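Local atomic coordinates of putative TRAP PERIPLASMIC SOLUTE BINDING PROTEIN (Haemophilus influenzae, PDB entry 4PBQ), a protein that binds L-gulonate and probably serves as the periplasmic solute-binding component of a TRAP transporter, delivering captured solute to its membrane partners. Residues Tyr46-Tyr59 / Asp250-Lys264. Residues are numbered along the deposited sequence; the frame is centred on the assembly and turned at random.
Sequences YFKKTIENETNHKY and DQIIFEKAAKLYQEK
Y46 lays its ring across the aliphatic part of K264, whose CG stands 3.6 Å from the ring centroid and only 9° off the normal, a CH-pi contact. A bend at chi2 (-69°) keeps the lysine carbons along the ring, while CD2 of L260 reaches CD1 of the Y46 ring. The next residue, F47, enters helix 248-281 as a knob in the hole formed by F254, A257, A258 and Y261; its CD1 lies 3.8 Å from CB of A257. The small side chain of A257 lets the backbones come close here, and it also receives CG2 of T50, whose hydroxyl is turned back to bond O of Y46.

F254 is gripped from two directions. CD1 of I51 sits over one of its faces, 3.5 Å from CD2 of F254, and its CE1-CZ edge points into the face of Y59 in a T-shaped stack with planes at 90°. Beyond the stack, OD2 of D250 accepts two bonds: OH of Y59 at 2.7 Å, from the anti side and somewhat out of the carboxylate plane, and NZ of K58 at 3.1 Å, the latter a salt bridge reached by a fully extended lysine chain. These partners probably favour the ionised carboxylate. On another flank, NZ of K256 forms a salt bridge with OE1 of E54.

F47 and Y59 also touch strand 25-30, and F47 reaches L139, placing the contact over the sheet. It is a near-antiparallel helix pair, in which the axes of 46-54 and 250-264 approach to 8.2 Å, within the alpha/beta fold of a family 7 solute-binding protein; helix 38-54 closes in a Schellman motif with N56 at C-prime, before strand 59-64 completes a beta-alpha-beta crossover.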
loop_
_atom_site.group_PDB
_atom_site.type_symbol
_atom_site.label_atom_id
_atom_site.label_comp_id
_atom_site.label_asym_id
_atom_site.label_seq_id
_atom_site.Cartn_x
_atom_site.Cartn_y
_atom_site.Cartn_z
ATOM N N TYR A 46 2.532 -14.313 13.534
ATOM C CA TYR A 46 3.074 -13.376 14.524
ATOM C C TYR A 46 1.991 -12.536 15.203
ATOM O O TYR A 46 1.990 -12.406 16.421
ATOM C CB TYR A 46 4.167 -12.476 13.905
ATOM C CG TYR A 46 5.239 -13.301 13.253
ATOM C CD1 TYR A 46 6.037 -14.142 14.008
ATOM C CD2 TYR A 46 5.418 -13.285 11.878
ATOM C CE1 TYR A 46 6.986 -14.936 13.410
ATOM C CE2 TYR A 46 6.367 -14.078 11.277
ATOM C CZ TYR A 46 7.148 -14.889 12.042
ATOM O OH TYR A 46 8.098 -15.676 11.443
ATOM N N PHE A 47 1.056 -11.987 14.443
ATOM C CA PHE A 47 0.050 -11.122 15.036
ATOM C C PHE A 47 -1.016 -11.973 15.716
ATOM O O PHE A 47 -1.232 -11.863 16.929
ATOM C CB PHE A 47 -0.584 -10.198 13.986
ATOM C CG PHE A 47 -1.435 -9.125 14.573
ATOM C CD1 PHE A 47 -0.860 -8.124 15.374
ATOM C CD2 PHE A 47 -2.804 -9.087 14.345
ATOM C CE1 PHE A 47 -1.646 -7.133 15.962
ATOM C CE2 PHE A 47 -3.592 -8.082 14.903
ATOM C CZ PHE A 47 -3.015 -7.103 15.710
ATOM N N LYS A 48 -1.654 -12.837 14.938
ATOM C CA LYS A 48 -2.743 -13.686 15.429
ATOM C C LYS A 48 -2.249 -14.607 16.530
ATOM O O LYS A 48 -2.821 -14.651 17.616
ATOM C CB LYS A 48 -3.290 -14.525 14.274
ATOM C CG LYS A 48 -4.350 -15.519 14.659
ATOM C CD LYS A 48 -4.849 -16.246 13.412
ATOM C CE LYS A 48 -5.765 -17.419 13.743
ATOM N NZ LYS A 48 -7.081 -16.975 14.251
ATOM N N LYS A 49 -1.182 -15.342 16.264
ATOM C CA LYS A 49 -0.702 -16.282 17.269
ATOM C C LYS A 49 -0.291 -15.605 18.564
ATOM O O LYS A 49 -0.587 -16.099 19.642
ATOM C CB LYS A 49 0.451 -17.130 16.731
ATOM C CG LYS A 49 -0.004 -18.316 15.950
ATOM C CD LYS A 49 1.158 -19.240 15.582
ATOM C CE LYS A 49 0.682 -20.302 14.603
ATOM N NZ LYS A 49 1.761 -21.227 14.197
ATOM N N THR A 50 0.445 -14.504 18.485
ATOM C CA THR A 50 0.880 -13.834 19.706
ATOM C C THR A 50 -0.313 -13.432 20.556
ATOM O O THR A 50 -0.361 -13.694 21.758
ATOM C CB THR A 50 1.738 -12.585 19.402
ATOM O OG1 THR A 50 2.943 -12.990 18.743
ATOM C CG2 THR A 50 2.077 -11.822 20.687
ATOM N N ILE A 51 -1.276 -12.768 19.935
ATOM C CA ILE A 51 -2.425 -12.287 20.684
ATOM C C ILE A 51 -3.232 -13.450 21.271
ATOM O O ILE A 51 -3.569 -13.448 22.466
ATOM C CB ILE A 51 -3.309 -11.396 19.807
ATOM C CG1 ILE A 51 -2.627 -10.036 19.618
ATOM C CG2 ILE A 51 -4.676 -11.179 20.438
ATOM C CD1 ILE A 51 -3.216 -9.192 18.460
ATOM N N GLU A 52 -3.530 -14.452 20.455
ATOM C CA GLU A 52 -4.428 -15.517 20.919
ATOM C C GLU A 52 -3.750 -16.313 22.041
ATOM O O GLU A 52 -4.378 -16.662 23.048
ATOM C CB GLU A 52 -4.832 -16.408 19.733
ATOM C CG GLU A 52 -5.708 -15.655 18.722
ATOM C CD GLU A 52 -6.214 -16.508 17.562
ATOM O OE1 GLU A 52 -5.791 -17.675 17.408
ATOM O OE2 GLU A 52 -7.049 -15.991 16.786
ATOM N N ASN A 53 -2.463 -16.588 21.896
ATOM C CA ASN A 53 -1.754 -17.319 22.953
ATOM C C ASN A 53 -1.529 -16.517 24.230
ATOM O O ASN A 53 -1.756 -17.006 25.336
ATOM C CB ASN A 53 -0.413 -17.837 22.447
ATOM C CG ASN A 53 -0.554 -19.018 21.515
ATOM O OD1 ASN A 53 -1.370 -19.909 21.744
ATOM N ND2 ASN A 53 0.262 -19.045 20.468
ATOM N N GLU A 54 -1.048 -15.296 24.094
ATOM C CA GLU A 54 -0.632 -14.526 25.250
ATOM C C GLU A 54 -1.776 -13.807 25.976
ATOM O O GLU A 54 -1.561 -13.209 27.029
ATOM C CB GLU A 54 0.502 -13.583 24.843
ATOM C CG GLU A 54 1.691 -14.376 24.313
ATOM C CD GLU A 54 2.931 -13.558 23.975
ATOM O OE1 GLU A 54 3.072 -12.437 24.504
ATOM O OE2 GLU A 54 3.765 -14.071 23.176
ATOM N N THR A 55 -2.995 -13.884 25.438
ATOM C CA THR A 55 -4.164 -13.383 26.159
ATOM C C THR A 55 -5.068 -14.521 26.623
ATOM O O THR A 55 -6.263 -14.327 26.855
ATOM C CB THR A 55 -5.013 -12.408 25.313
ATOM O OG1 THR A 55 -5.691 -13.117 24.257
ATOM C CG2 THR A 55 -4.158 -11.294 24.751
ATOM N N ASN A 56 -4.515 -15.721 26.759
ATOM C CA ASN A 56 -5.319 -16.839 27.247
ATOM C C ASN A 56 -6.561 -17.014 26.368
ATOM O O ASN A 56 -7.640 -17.360 26.850
ATOM C CB ASN A 56 -5.731 -16.574 28.700
ATOM C CG ASN A 56 -6.467 -17.756 29.341
ATOM O OD1 ASN A 56 -6.274 -18.910 28.955
ATOM N ND2 ASN A 56 -7.333 -17.454 30.312
ATOM N N HIS A 57 -6.406 -16.709 25.088
ATOM C CA HIS A 57 -7.468 -16.873 24.101
ATOM C C HIS A 57 -8.723 -16.004 24.341
ATOM O O HIS A 57 -9.820 -16.331 23.893
ATOM C CB HIS A 57 -7.821 -18.355 24.008
ATOM C CG HIS A 57 -6.721 -19.179 23.418
ATOM N ND1 HIS A 57 -5.760 -19.806 24.184
ATOM C CD2 HIS A 57 -6.404 -19.441 22.126
ATOM C CE1 HIS A 57 -4.913 -20.437 23.391
ATOM N NE2 HIS A 57 -5.282 -20.230 22.138
ATOM N N LYS A 58 -8.525 -14.865 24.996
ATOM C CA LYS A 58 -9.595 -13.899 25.278
ATOM C C LYS A 58 -9.988 -13.128 24.018
ATOM O O LYS A 58 -11.100 -12.580 23.924
ATOM C CB LYS A 58 -9.087 -12.904 26.311
ATOM C CG LYS A 58 -10.044 -11.784 26.657
ATOM C CD LYS A 58 -9.473 -10.926 27.780
ATOM C CE LYS A 58 -10.389 -9.762 28.138
ATOM N NZ LYS A 58 -9.847 -9.001 29.314
ATOM N N TYR A 59 -9.049 -13.057 23.078
ATOM C CA TYR A 59 -9.288 -12.442 21.767
ATOM C C TYR A 59 -9.017 -13.464 20.689
ATOM O O TYR A 59 -8.076 -14.240 20.780
ATOM C CB TYR A 59 -8.389 -11.204 21.528
ATOM C CG TYR A 59 -8.547 -10.195 22.613
ATOM C CD1 TYR A 59 -7.811 -10.302 23.773
ATOM C CD2 TYR A 59 -9.468 -9.165 22.509
ATOM C CE1 TYR A 59 -7.964 -9.414 24.810
ATOM C CE2 TYR A 59 -9.633 -8.259 23.553
ATOM C CZ TYR A 59 -8.867 -8.390 24.699
ATOM O OH TYR A 59 -9.027 -7.495 25.742
ATOM N N ASP A 250 -3.988 -5.422 28.087
ATOM C CA ASP A 250 -4.168 -6.257 26.899
ATOM C C ASP A 250 -3.651 -5.530 25.640
ATOM O O ASP A 250 -3.129 -6.164 24.726
ATOM C CB ASP A 250 -5.642 -6.641 26.714
ATOM C CG ASP A 250 -6.126 -7.672 27.714
ATOM O OD1 ASP A 250 -5.295 -8.296 28.408
ATOM O OD2 ASP A 250 -7.363 -7.877 27.786
ATOM N N GLN A 251 -3.803 -4.200 25.605
ATOM C CA GLN A 251 -3.304 -3.404 24.491
ATOM C C GLN A 251 -1.797 -3.555 24.331
ATOM O O GLN A 251 -1.291 -3.558 23.212
ATOM C CB GLN A 251 -3.650 -1.929 24.669
ATOM C CG GLN A 251 -5.106 -1.579 24.425
ATOM C CD GLN A 251 -5.350 -0.089 24.538
ATOM O OE1 GLN A 251 -4.461 0.668 24.943
ATOM N NE2 GLN A 251 -6.569 0.341 24.218
ATOM N N ILE A 252 -1.080 -3.668 25.444
ATOM C CA ILE A 252 0.364 -3.888 25.411
ATOM C C ILE A 252 0.703 -5.190 24.673
ATOM O O ILE A 252 1.687 -5.253 23.922
ATOM C CB ILE A 252 0.923 -3.908 26.839
ATOM C CG1 ILE A 252 0.981 -2.480 27.374
ATOM C CG2 ILE A 252 2.329 -4.567 26.908
ATOM C CD1 ILE A 252 1.066 -2.410 28.904
ATOM N N ILE A 253 -0.134 -6.214 24.858
ATOM C CA ILE A 253 0.064 -7.474 24.145
ATOM C C ILE A 253 -0.219 -7.304 22.642
ATOM O O ILE A 253 0.517 -7.827 21.817
ATOM C CB ILE A 253 -0.794 -8.592 24.743
ATOM C CG1 ILE A 253 -0.321 -8.846 26.186
ATOM C CG2 ILE A 253 -0.652 -9.859 23.925
ATOM C CD1 ILE A 253 -1.178 -9.817 26.955
ATOM N N PHE A 254 -1.274 -6.571 22.290
ATOM C CA PHE A 254 -1.554 -6.256 20.886
ATOM C C PHE A 254 -0.388 -5.489 20.288
ATOM O O PHE A 254 -0.019 -5.720 19.152
ATOM C CB PHE A 254 -2.824 -5.405 20.726
ATOM C CG PHE A 254 -4.099 -6.199 20.694
ATOM C CD1 PHE A 254 -4.541 -6.872 21.823
ATOM C CD2 PHE A 254 -4.851 -6.271 19.525
ATOM C CE1 PHE A 254 -5.723 -7.619 21.794
ATOM C CE2 PHE A 254 -6.027 -6.982 19.471
ATOM C CZ PHE A 254 -6.475 -7.678 20.616
ATOM N N GLU A 255 0.178 -4.556 21.051
ATOM C CA GLU A 255 1.305 -3.754 20.550
ATOM C C GLU A 255 2.571 -4.598 20.352
ATOM O O GLU A 255 3.303 -4.400 19.382
ATOM C CB GLU A 255 1.561 -2.567 21.472
ATOM C CG GLU A 255 0.444 -1.534 21.391
ATOM C CD GLU A 255 0.291 -0.679 22.665
ATOM O OE1 GLU A 255 0.998 -0.900 23.666
ATOM O OE2 GLU A 255 -0.567 0.220 22.658
ATOM N N LYS A 256 2.822 -5.522 21.269
ATOM C CA LYS A 256 3.928 -6.485 21.133
ATOM C C LYS A 256 3.752 -7.291 19.850
ATOM O O LYS A 256 4.681 -7.500 19.079
ATOM C CB LYS A 256 3.948 -7.435 22.346
ATOM C CG LYS A 256 5.009 -8.552 22.276
ATOM C CD LYS A 256 4.910 -9.533 23.482
ATOM C CE LYS A 256 5.939 -10.648 23.413
ATOM N NZ LYS A 256 5.941 -11.499 24.638
ATOM N N ALA A 257 2.537 -7.759 19.629
ATOM C CA ALA A 257 2.244 -8.561 18.452
ATOM C C ALA A 257 2.417 -7.718 17.168
ATOM O O ALA A 257 2.889 -8.212 16.143
ATOM C CB ALA A 257 0.857 -9.129 18.563
ATOM N N ALA A 258 2.021 -6.460 17.225
ATOM C CA ALA A 258 2.108 -5.592 16.044
ATOM C C ALA A 258 3.565 -5.298 15.724
ATOM O O ALA A 258 3.946 -5.254 14.561
ATOM C CB ALA A 258 1.345 -4.292 16.274
ATOM N N LYS A 259 4.374 -5.084 16.756
ATOM C CA LYS A 259 5.811 -4.819 16.579
ATOM C C LYS A 259 6.525 -6.021 15.960
ATOM O O LYS A 259 7.302 -5.857 15.008
ATOM C CB LYS A 259 6.451 -4.448 17.909
ATOM C CG LYS A 259 7.973 -4.222 17.846
ATOM C CD LYS A 259 8.519 -3.782 19.201
ATOM C CE LYS A 259 10.001 -3.431 19.126
ATOM N NZ LYS A 259 10.814 -4.553 18.575
ATOM N N LEU A 260 6.243 -7.225 16.486
ATOM C CA LEU A 260 6.765 -8.470 15.911
ATOM C C LEU A 260 6.262 -8.666 14.474
ATOM O O LEU A 260 7.055 -8.972 13.568
ATOM C CB LEU A 260 6.363 -9.673 16.770
ATOM C CG LEU A 260 6.950 -11.042 16.392
ATOM C CD1 LEU A 260 8.475 -11.057 16.502
ATOM C CD2 LEU A 260 6.336 -12.157 17.271
ATOM N N TYR A 261 4.961 -8.468 14.251
ATOM C CA TYR A 261 4.400 -8.509 12.898
ATOM C C TYR A 261 5.206 -7.586 11.965
ATOM O O TYR A 261 5.620 -7.993 10.877
ATOM C CB TYR A 261 2.927 -8.107 12.893
ATOM C CG TYR A 261 2.446 -7.764 11.498
ATOM C CD1 TYR A 261 2.010 -8.763 10.637
ATOM C CD2 TYR A 261 2.481 -6.465 11.023
ATOM C CE1 TYR A 261 1.586 -8.471 9.359
ATOM C CE2 TYR A 261 2.087 -6.172 9.736
ATOM C CZ TYR A 261 1.639 -7.190 8.904
ATOM O OH TYR A 261 1.236 -6.948 7.607
ATOM N N GLN A 262 5.459 -6.365 12.419
ATOM C CA GLN A 262 6.080 -5.355 11.558
ATOM C C GLN A 262 7.499 -5.778 11.178
ATOM O O GLN A 262 7.880 -5.714 10.003
ATOM C CB GLN A 262 6.082 -3.984 12.236
ATOM C CG GLN A 262 6.709 -2.904 11.391
ATOM C CD GLN A 262 6.473 -1.529 11.944
ATOM O OE1 GLN A 262 5.374 -1.202 12.416
ATOM N NE2 GLN A 262 7.502 -0.710 11.899
ATOM N N GLU A 263 8.294 -6.197 12.162
ATOM C CA GLU A 263 9.665 -6.610 11.895
ATOM C C GLU A 263 9.673 -7.782 10.928
ATOM O O GLU A 263 10.435 -7.801 9.967
ATOM C CB GLU A 263 10.380 -7.031 13.189
ATOM C CG GLU A 263 11.696 -7.772 12.958
ATOM C CD GLU A 263 12.163 -8.580 14.180
ATOM O OE1 GLU A 263 11.594 -8.395 15.283
ATOM O OE2 GLU A 263 13.088 -9.416 14.023
ATOM N N LYS A 264 8.830 -8.772 11.196
ATOM C CA LYS A 264 8.840 -9.997 10.405
ATOM C C LYS A 264 8.271 -9.771 9.006
ATOM O O LYS A 264 8.736 -10.400 8.027
ATOM C CB LYS A 264 8.050 -11.106 11.119
ATOM C CG LYS A 264 8.712 -11.541 12.424
ATOM C CD LYS A 264 10.019 -12.280 12.168
ATOM C CE LYS A 264 10.478 -13.010 13.408
ATOM N NZ LYS A 264 11.935 -12.871 13.630
HETATM O O HOH W 1 -7.230 -8.712 30.485
#